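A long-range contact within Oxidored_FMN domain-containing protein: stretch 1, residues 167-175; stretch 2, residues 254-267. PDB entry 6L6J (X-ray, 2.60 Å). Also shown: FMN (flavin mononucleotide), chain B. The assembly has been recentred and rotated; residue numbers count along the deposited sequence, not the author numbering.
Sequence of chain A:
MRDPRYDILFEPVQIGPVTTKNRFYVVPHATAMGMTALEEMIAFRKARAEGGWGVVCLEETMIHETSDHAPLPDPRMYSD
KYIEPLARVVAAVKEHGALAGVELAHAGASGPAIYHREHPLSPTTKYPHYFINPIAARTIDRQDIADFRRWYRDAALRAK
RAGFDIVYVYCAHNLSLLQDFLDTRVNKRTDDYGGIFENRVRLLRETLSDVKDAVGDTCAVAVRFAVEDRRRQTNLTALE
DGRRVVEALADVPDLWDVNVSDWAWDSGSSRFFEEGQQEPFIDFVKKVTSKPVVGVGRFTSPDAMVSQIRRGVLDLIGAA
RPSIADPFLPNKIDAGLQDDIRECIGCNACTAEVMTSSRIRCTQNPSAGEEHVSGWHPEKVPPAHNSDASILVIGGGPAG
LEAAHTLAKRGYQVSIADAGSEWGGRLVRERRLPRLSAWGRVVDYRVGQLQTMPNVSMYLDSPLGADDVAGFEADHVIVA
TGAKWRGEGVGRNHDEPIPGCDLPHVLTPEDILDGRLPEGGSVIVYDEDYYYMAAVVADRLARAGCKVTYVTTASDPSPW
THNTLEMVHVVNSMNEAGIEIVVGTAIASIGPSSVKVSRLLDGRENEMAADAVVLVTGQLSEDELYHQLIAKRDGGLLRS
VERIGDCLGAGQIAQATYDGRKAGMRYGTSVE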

ATOM      1  N   VAL A 167      17.262  10.148 -14.504  1.00 31.02           N
ATOM      2  CA  VAL A 167      18.181   9.752 -13.401  1.00 29.62           C
ATOM      3  C   VAL A 167      17.910  10.707 -12.240  1.00 29.09           C
ATOM      4  O   VAL A 167      17.976  11.919 -12.491  1.00 31.27           O
ATOM      5  CB  VAL A 167      19.639   9.791 -13.892  1.00 30.25           C
ATOM      6  CG1 VAL A 167      20.655   9.532 -12.800  1.00 31.44           C
ATOM      7  CG2 VAL A 167      19.848   8.816 -15.037  1.00 31.73           C
ATOM      8  N   TYR A 168      17.605  10.183 -11.039  1.00 28.26           N
ATOM      9  CA  TYR A 168      17.111  10.979  -9.873  1.00 28.67           C
ATOM     10  C   TYR A 168      18.272  11.402  -8.958  1.00 28.74           C
ATOM     11  O   TYR A 168      19.364  10.753  -8.948  1.00 29.31           O
ATOM     12  CB  TYR A 168      16.050  10.237  -9.048  1.00 26.10           C
ATOM     13  CG  TYR A 168      14.621  10.443  -9.492  1.00 25.70           C
ATOM     14  CD1 TYR A 168      14.070   9.729 -10.546  1.00 25.54           C
ATOM     15  CD2 TYR A 168      13.788  11.305  -8.810  1.00 24.38           C
ATOM     16  CE1 TYR A 168      12.742   9.880 -10.923  1.00 24.54           C
ATOM     17  CE2 TYR A 168      12.461  11.458  -9.166  1.00 24.71           C
ATOM     18  CZ  TYR A 168      11.930  10.757 -10.235  1.00 24.27           C
ATOM     19  OH  TYR A 168      10.622  10.956 -10.598  1.00 22.30           O
ATOM     20  N   VAL A 169      18.043  12.497  -8.230  1.00 26.15           N
ATOM     21  CA  VAL A 169      18.805  12.890  -7.012  1.00 27.64           C
ATOM     22  C   VAL A 169      17.793  12.855  -5.864  1.00 28.96           C
ATOM     23  O   VAL A 169      16.793  13.584  -5.937  1.00 30.85           O
ATOM     24  CB  VAL A 169      19.475  14.266  -7.175  1.00 27.39           C
ATOM     25  CG1 VAL A 169      19.686  14.977  -5.856  1.00 26.04           C
ATOM     26  CG2 VAL A 169      20.795  14.152  -7.919  1.00 28.38           C
ATOM     27  N   TYR A 170      17.981  11.973  -4.886  1.00 29.51           N
ATOM     28  CA  TYR A 170      16.896  11.601  -3.942  1.00 29.58           C
ATOM     29  C   TYR A 170      17.119  12.308  -2.613  1.00 30.98           C
ATOM     30  O   TYR A 170      18.149  12.056  -1.942  1.00 34.89           O
ATOM     31  CB  TYR A 170      16.854  10.095  -3.737  1.00 30.39           C
ATOM     32  CG  TYR A 170      15.779   9.617  -2.805  1.00 29.85           C
ATOM     33  CD1 TYR A 170      14.450   9.883  -3.067  1.00 32.24           C
ATOM     34  CD2 TYR A 170      16.077   8.856  -1.692  1.00 29.44           C
ATOM     35  CE1 TYR A 170      13.440   9.421  -2.236  1.00 30.47           C
ATOM     36  CE2 TYR A 170      15.077   8.378  -0.862  1.00 27.99           C
ATOM     37  CZ  TYR A 170      13.758   8.663  -1.131  1.00 27.25           C
ATOM     38  OH  TYR A 170      12.762   8.218  -0.326  1.00 29.57           O
ATOM     39  N   CYS A 171      16.167  13.154  -2.244  1.00 29.51           N
ATOM     40  CA  CYS A 171      16.185  13.916  -0.974  1.00 29.08           C
ATOM     41  C   CYS A 171      14.770  13.994  -0.405  1.00 28.65           C
ATOM     42  O   CYS A 171      14.181  15.066  -0.464  1.00 29.18           O
ATOM     43  CB  CYS A 171      16.769  15.299  -1.201  1.00 29.18           C
ATOM     44  SG  CYS A 171      16.915  16.241   0.328  1.00 29.53           S
ATOM     45  N   ALA A 172      14.269  12.883   0.142  1.00 29.13           N
ATOM     46  CA  ALA A 172      12.860  12.709   0.559  1.00 32.71           C
ATOM     47  C   ALA A 172      12.726  11.582   1.583  1.00 32.89           C
ATOM     48  O   ALA A 172      13.750  11.013   1.944  1.00 36.99           O
ATOM     49  CB  ALA A 172      11.991  12.447  -0.656  1.00 35.35           C
ATOM     50  N   HIS A 173      11.495  11.362   2.072  1.00 37.02           N
ATOM     51  CA  HIS A 173      11.038  10.266   2.978  1.00 38.48           C
ATOM     52  C   HIS A 173      11.836  10.165   4.299  1.00 40.10           C
ATOM     53  O   HIS A 173      11.597   9.173   5.035  1.00 38.76           O
ATOM     54  CB  HIS A 173      11.094   8.942   2.207  1.00 38.33           C
ATOM     55  CG  HIS A 173      10.068   8.891   1.133  1.00 39.55           C
ATOM     56  ND1 HIS A 173      10.390   9.036  -0.191  1.00 36.86           N
ATOM     57  CD2 HIS A 173       8.722   8.747   1.202  1.00 41.67           C
ATOM     58  CE1 HIS A 173       9.277   8.973  -0.902  1.00 42.90           C
ATOM     59  NE2 HIS A 173       8.237   8.797  -0.070  1.00 40.95           N
ATOM     60  N   ASN A 174      12.745  11.105   4.602  1.00 35.02           N
ATOM     61  CA  ASN A 174      13.791  10.892   5.633  1.00 33.75           C
ATOM     62  C   ASN A 174      14.547   9.565   5.363  1.00 33.51           C
ATOM     63  O   ASN A 174      15.008   8.927   6.338  1.00 31.98           O
ATOM     64  CB  ASN A 174      13.169  10.897   7.024  1.00 33.50           C
ATOM     65  CG  ASN A 174      14.217  10.948   8.110  1.00 37.12           C
ATOM     66  OD1 ASN A 174      15.320  11.456   7.862  1.00 44.70           O
ATOM     67  ND2 ASN A 174      13.903  10.406   9.285  1.00 33.02           N
ATOM     68  N   LEU A 175      14.699   9.175   4.090  1.00 31.47           N
ATOM     69  CA  LEU A 175      15.511   8.007   3.650  1.00 30.66           C
ATOM     70  C   LEU A 175      16.670   8.468   2.755  1.00 29.31           C
ATOM     71  O   LEU A 175      17.025   7.719   1.842  1.00 29.80           O
ATOM     72  CB  LEU A 175      14.610   7.014   2.908  1.00 30.10           C
ATOM     73  CG  LEU A 175      13.357   6.561   3.659  1.00 30.42           C
ATOM     74  CD1 LEU A 175      12.492   5.680   2.773  1.00 27.36           C
ATOM     75  CD2 LEU A 175      13.715   5.827   4.955  1.00 30.16           C
ATOM     76  N   ASP A 254      15.761  19.194 -14.395  1.00 29.75           N
ATOM     77  CA  ASP A 254      14.873  19.080 -15.578  1.00 30.07           C
ATOM     78  C   ASP A 254      13.459  18.745 -15.088  1.00 31.09           C
ATOM     79  O   ASP A 254      12.492  18.986 -15.836  1.00 35.01           O
ATOM     80  CB  ASP A 254      15.426  18.026 -16.543  1.00 31.00           C
ATOM     81  CG  ASP A 254      16.831  18.336 -17.044  1.00 32.55           C
ATOM     82  OD1 ASP A 254      17.006  19.431 -17.607  1.00 37.16           O
ATOM     83  OD2 ASP A 254      17.738  17.498 -16.871  1.00 31.52           O
ATOM     84  N   LEU A 255      13.344  18.185 -13.882  1.00 29.65           N
ATOM     85  CA  LEU A 255      12.057  17.760 -13.272  1.00 29.89           C
ATOM     86  C   LEU A 255      12.163  17.921 -11.755  1.00 29.41           C
ATOM     87  O   LEU A 255      13.199  17.495 -11.185  1.00 29.96           O
ATOM     88  CB  LEU A 255      11.784  16.300 -13.659  1.00 32.77           C
ATOM     89  CG  LEU A 255      10.545  15.611 -13.060  1.00 32.89           C
ATOM     90  CD1 LEU A 255       9.273  15.970 -13.808  1.00 34.04           C
ATOM     91  CD2 LEU A 255      10.703  14.096 -13.101  1.00 34.67           C
ATOM     92  N   TRP A 256      11.148  18.532 -11.145  1.00 27.84           N
ATOM     93  CA  TRP A 256      10.888  18.494  -9.684  1.00 26.42           C
ATOM     94  C   TRP A 256       9.851  17.406  -9.402  1.00 26.63           C
ATOM     95  O   TRP A 256       8.698  17.567  -9.859  1.00 28.26           O
ATOM     96  CB  TRP A 256      10.415  19.854  -9.184  1.00 27.24           C
ATOM     97  CG  TRP A 256      11.516  20.858  -9.101  1.00 29.16           C
ATOM     98  CD1 TRP A 256      11.842  21.807 -10.024  1.00 29.06           C
ATOM     99  CD2 TRP A 256      12.445  21.014  -8.017  1.00 29.19           C
ATOM    100  NE1 TRP A 256      12.911  22.538  -9.586  1.00 29.27           N
ATOM    101  CE2 TRP A 256      13.309  22.069  -8.366  1.00 28.33           C
ATOM    102  CE3 TRP A 256      12.618  20.378  -6.783  1.00 30.73           C
ATOM    103  CZ2 TRP A 256      14.341  22.491  -7.536  1.00 29.53           C
ATOM    104  CZ3 TRP A 256      13.639  20.804  -5.958  1.00 32.31           C
ATOM    105  CH2 TRP A 256      14.486  21.848  -6.332  1.00 30.33           C
ATOM    106  N   ASP A 257      10.241  16.352  -8.681  1.00 25.48           N
ATOM    107  CA  ASP A 257       9.305  15.332  -8.124  1.00 26.76           C
ATOM    108  C   ASP A 257       9.073  15.637  -6.634  1.00 26.68           C
ATOM    109  O   ASP A 257      10.042  15.465  -5.842  1.00 28.11           O
ATOM    110  CB  ASP A 257       9.824  13.904  -8.346  1.00 25.11           C
ATOM    111  CG  ASP A 257       8.805  12.841  -7.967  1.00 25.20           C
ATOM    112  OD1 ASP A 257       7.871  13.153  -7.183  1.00 25.67           O
ATOM    113  OD2 ASP A 257       8.931  11.723  -8.473  1.00 26.71           O
ATOM    114  N   VAL A 258       7.865  16.089  -6.254  1.00 25.08           N
ATOM    115  CA  VAL A 258       7.647  16.726  -4.915  1.00 26.42           C
ATOM    116  C   VAL A 258       6.500  16.045  -4.154  1.00 26.88           C
ATOM    117  O   VAL A 258       5.399  15.821  -4.726  1.00 25.22           O
ATOM    118  CB  VAL A 258       7.468  18.261  -4.982  1.00 26.28           C
ATOM    119  CG1 VAL A 258       8.765  18.961  -5.371  1.00 26.24           C
ATOM    120  CG2 VAL A 258       6.309  18.685  -5.875  1.00 24.75           C
ATOM    121  N   ASN A 259       6.770  15.786  -2.871  1.00 29.03           N
ATOM    122  CA  ASN A 259       5.867  15.069  -1.935  1.00 33.53           C
ATOM    123  C   ASN A 259       6.142  15.547  -0.499  1.00 34.79           C
ATOM    124  O   ASN A 259       6.922  16.507  -0.331  1.00 34.83           O
ATOM    125  CB  ASN A 259       6.012  13.555  -2.127  1.00 33.09           C
ATOM    126  CG  ASN A 259       7.343  13.012  -1.645  1.00 32.16           C
ATOM    127  OD1 ASN A 259       8.231  13.775  -1.247  1.00 31.14           O
ATOM    128  ND2 ASN A 259       7.491  11.692  -1.695  1.00 28.71           N
ATOM    129  N   VAL A 260       5.545  14.889   0.501  1.00 38.50           N
ATOM    130  CA  VAL A 260       5.684  15.266   1.945  1.00 38.78           C
ATOM    131  C   VAL A 260       6.554  14.217   2.658  1.00 41.07           C
ATOM    132  O   VAL A 260       6.381  12.994   2.415  1.00 35.44           O
ATOM    133  CB  VAL A 260       4.309  15.434   2.611  1.00 36.45           C
ATOM    134  CG1 VAL A 260       3.504  16.522   1.921  1.00 36.41           C
ATOM    135  CG2 VAL A 260       3.520  14.132   2.652  1.00 36.94           C
ATOM    136  N   SER A 261       7.464  14.676   3.520  1.00 44.61           N
ATOM    137  CA  SER A 261       8.414  13.789   4.246  1.00 46.92           C
ATOM    138  C   SER A 261       7.682  12.950   5.304  1.00 46.49           C
ATOM    139  O   SER A 261       6.706  13.430   5.979  1.00 43.11           O
ATOM    140  CB  SER A 261       9.582  14.500   4.880  1.00 53.32           C
ATOM    141  OG  SER A 261      10.533  13.544   5.367  1.00 49.65           O
ATOM    142  N   ASP A 262       8.227  11.742   5.424  1.00 43.72           N
ATOM    143  CA  ASP A 262       7.757  10.546   6.160  1.00 41.72           C
ATOM    144  C   ASP A 262       6.694   9.805   5.334  1.00 38.36           C
ATOM    145  O   ASP A 262       5.700  10.420   4.922  1.00 38.16           O
ATOM    146  CB  ASP A 262       7.340  10.844   7.593  1.00 44.74           C
ATOM    147  CG  ASP A 262       7.472   9.612   8.484  1.00 44.31           C
ATOM    148  OD1 ASP A 262       8.592   9.056   8.567  1.00 42.77           O
ATOM    149  OD2 ASP A 262       6.443   9.187   9.054  1.00 49.59           O
ATOM    150  N   TRP A 263       6.957   8.512   5.117  1.00 35.73           N
ATOM    151  CA  TRP A 263       6.165   7.593   4.273  1.00 32.98           C
ATOM    152  C   TRP A 263       4.702   7.575   4.739  1.00 30.91           C
ATOM    153  O   TRP A 263       3.822   7.490   3.874  1.00 32.43           O
ATOM    154  CB  TRP A 263       6.841   6.219   4.295  1.00 32.89           C
ATOM    155  CG  TRP A 263       6.469   5.310   3.159  1.00 34.95           C
ATOM    156  CD1 TRP A 263       5.639   5.577   2.105  1.00 36.11           C
ATOM    157  CD2 TRP A 263       6.928   3.959   2.969  1.00 35.19           C
ATOM    158  NE1 TRP A 263       5.528   4.478   1.293  1.00 38.04           N
ATOM    159  CE2 TRP A 263       6.295   3.467   1.808  1.00 35.29           C
ATOM    160  CE3 TRP A 263       7.798   3.115   3.676  1.00 35.92           C
ATOM    161  CZ2 TRP A 263       6.520   2.178   1.336  1.00 38.62           C
ATOM    162  CZ3 TRP A 263       8.019   1.832   3.202  1.00 36.39           C
ATOM    163  CH2 TRP A 263       7.382   1.371   2.051  1.00 37.19           C
ATOM    164  N   ALA A 264       4.455   7.680   6.044  1.00 30.10           N
ATOM    165  CA  ALA A 264       3.127   7.528   6.683  1.00 29.01           C
ATOM    166  C   ALA A 264       2.233   8.704   6.288  1.00 29.82           C
ATOM    167  O   ALA A 264       0.984   8.540   6.337  1.00 28.31           O
ATOM    168  CB  ALA A 264       3.275   7.433   8.186  1.00 27.14           C
ATOM    169  N   TRP A 265       2.867   9.832   5.924  1.00 30.31           N
ATOM    170  CA  TRP A 265       2.209  11.070   5.428  1.00 31.70           C
ATOM    171  C   TRP A 265       2.217  11.144   3.886  1.00 31.54           C
ATOM    172  O   TRP A 265       1.337  11.818   3.304  1.00 37.13           O
ATOM    173  CB  TRP A 265       2.897  12.275   6.069  1.00 33.27           C
ATOM    174  CG  TRP A 265       2.913  12.242   7.562  1.00 33.25           C
ATOM    175  CD1 TRP A 265       3.904  11.757   8.370  1.00 33.45           C
ATOM    176  CD2 TRP A 265       1.885  12.732   8.437  1.00 33.04           C
ATOM    177  NE1 TRP A 265       3.564  11.904   9.689  1.00 34.57           N
ATOM    178  CE2 TRP A 265       2.331  12.513   9.759  1.00 34.61           C
ATOM    179  CE3 TRP A 265       0.636  13.317   8.234  1.00 33.55           C
ATOM    180  CZ2 TRP A 265       1.569  12.875  10.868  1.00 35.06           C
ATOM    181  CZ3 TRP A 265      -0.120  13.663   9.332  1.00 37.67           C
ATOM    182  CH2 TRP A 265       0.347  13.458  10.632  1.00 34.96           C
ATOM    183  N   ASP A 266       3.166  10.477   3.234  1.00 31.46           N
ATOM    184  CA  ASP A 266       3.301  10.427   1.751  1.00 32.48           C
ATOM    185  C   ASP A 266       2.316   9.396   1.164  1.00 29.17           C
ATOM    186  O   ASP A 266       1.528   9.746   0.288  1.00 27.25           O
ATOM    187  CB  ASP A 266       4.754  10.122   1.344  1.00 32.50           C
ATOM    188  CG  ASP A 266       5.023  10.298  -0.155  1.00 31.25           C
ATOM    189  OD1 ASP A 266       4.388  11.182  -0.754  1.00 27.20           O
ATOM    190  OD2 ASP A 266       5.879   9.557  -0.699  1.00 29.18           O
ATOM    191  N   SER A 267       2.405   8.147   1.595  1.00 28.38           N
ATOM    192  CA  SER A 267       1.459   7.072   1.209  1.00 29.87           C
ATOM    193  C   SER A 267       0.339   7.009   2.260  1.00 30.17           C
ATOM    194  O   SER A 267       0.199   5.957   2.932  1.00 28.81           O
ATOM    195  CB  SER A 267       2.194   5.761   1.059  1.00 31.51           C
ATOM    196  OG  SER A 267       3.271   5.896   0.147  1.00 30.05           O
TER
HETATM  197  N1  FMN B 701       8.809   6.483  -2.645  1.00 30.60           N
HETATM  198  C2  FMN B 701      10.154   6.575  -2.895  1.00 31.69           C
HETATM  199  O2  FMN B 701      10.627   7.702  -3.072  1.00 34.56           O
HETATM  200  N3  FMN B 701      10.987   5.531  -2.996  1.00 29.69           N
HETATM  201  C4  FMN B 701      10.535   4.274  -2.848  1.00 28.54           C
HETATM  202  O4  FMN B 701      11.301   3.317  -2.936  1.00 23.32           O
HETATM  203  C4A FMN B 701       9.091   4.069  -2.544  1.00 29.52           C
HETATM  204  N5  FMN B 701       8.573   2.828  -2.376  1.00 29.28           N
HETATM  205  C5A FMN B 701       7.241   2.692  -2.179  1.00 30.51           C
HETATM  206  C6  FMN B 701       6.690   1.417  -2.082  1.00 28.75           C
HETATM  207  C7  FMN B 701       5.328   1.286  -1.901  1.00 27.65           C
HETATM  208  C7M FMN B 701       4.769  -0.074  -1.735  1.00 29.78           C
HETATM  209  C8  FMN B 701       4.455   2.465  -1.847  1.00 28.42           C
HETATM  210  C8M FMN B 701       2.977   2.346  -1.614  1.00 33.08           C
HETATM  211  C9  FMN B 701       4.979   3.726  -1.944  1.00 27.87           C
HETATM  212  C9A FMN B 701       6.344   3.900  -2.122  1.00 28.46           C
HETATM  213  N10 FMN B 701       6.894   5.182  -2.272  1.00 28.02           N
HETATM  214  C10 FMN B 701       8.247   5.279  -2.481  1.00 27.22           C
HETATM  215  C1' FMN B 701       6.064   6.427  -2.230  1.00 29.24           C
HETATM  216  C2' FMN B 701       5.390   6.667  -3.567  1.00 26.33           C
HETATM  217  O2' FMN B 701       6.414   6.963  -4.499  1.00 25.77           O
HETATM  218  C3' FMN B 701       4.420   7.810  -3.537  1.00 27.04           C
HETATM  219  O3' FMN B 701       5.140   9.017  -3.284  1.00 29.14           O
HETATM  220  C4' FMN B 701       3.304   7.661  -2.502  1.00 26.57           C
HETATM  221  O4' FMN B 701       2.783   6.311  -2.521  1.00 27.59           O
HETATM  222  C5' FMN B 701       2.199   8.683  -2.731  1.00 22.79           C
HETATM  223  O5' FMN B 701       1.637   8.450  -4.010  1.00 24.04           O
HETATM  224  P   FMN B 701       0.313   7.530  -4.172  1.00 25.80           P
HETATM  225  O1P FMN B 701      -0.788   8.256  -3.431  1.00 23.09           O
HETATM  226  O2P FMN B 701       0.141   7.486  -5.658  1.00 26.19           O
HETATM  227  O3P FMN B 701       0.677   6.191  -3.560  1.00 25.32           O
HETATM  228  O   HOH W   1       8.855  12.406   1.112  1.00 28.85           O

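The contact is centred on a side chain whose first bond leads away from its partner: the CA-to-CB bond of His173 points away from the second stretch, yet with chi1 near -69° its imidazole comes back to make the closest approach between the two. There NE2 of His173 donates a hydrogen bond to OD2 of Asp266 at 2.6 Å, while on the other side of the ring ND1 lies 2.5 Å from OH of Tyr170, a hydrogen bond in which either atom could be the donor. Both ring nitrogens are thus engaged, which suits histidine to a buried site between a carboxylate and a phenol.

Asp266, on the helix of residues 263-266, gathers several donors on one oxygen. Besides the histidine, its OD2 accepts a hydrogen bond from O3' of the FMN ribityl chain at 2.7 Å and a weak one from ND2 of Asn259 at 2.9 Å, so the same carboxylate ties the two stretches to the cofactor. The edge of the His173 ring also faces the indole of Trp263 in an offset edge-to-face arrangement, with 5.7 Å between the centroid of the imidazole and that of the five-membered ring and 79° between their planes.

Water 1 forms a second bridge: it accepts from N of His173 at 3.0 Å and donates to OD1 of Asn259 at 2.8 Å. The small CB of Ala172 packs 4.0 Å from OD1 of Asn259.

Farther along the strands the backbones diverge, the CA atoms of Tyr168 and Asp257 being 9.1 Å apart against 4.6 Å for those of His173 and Ser261. The long side chain of Tyr168 spans this wider gap, placing its OH 2.8 Å from OD2 of Asp257 and 4.0 Å from CD2 of Leu255. Together the two stretches bury 411 Å².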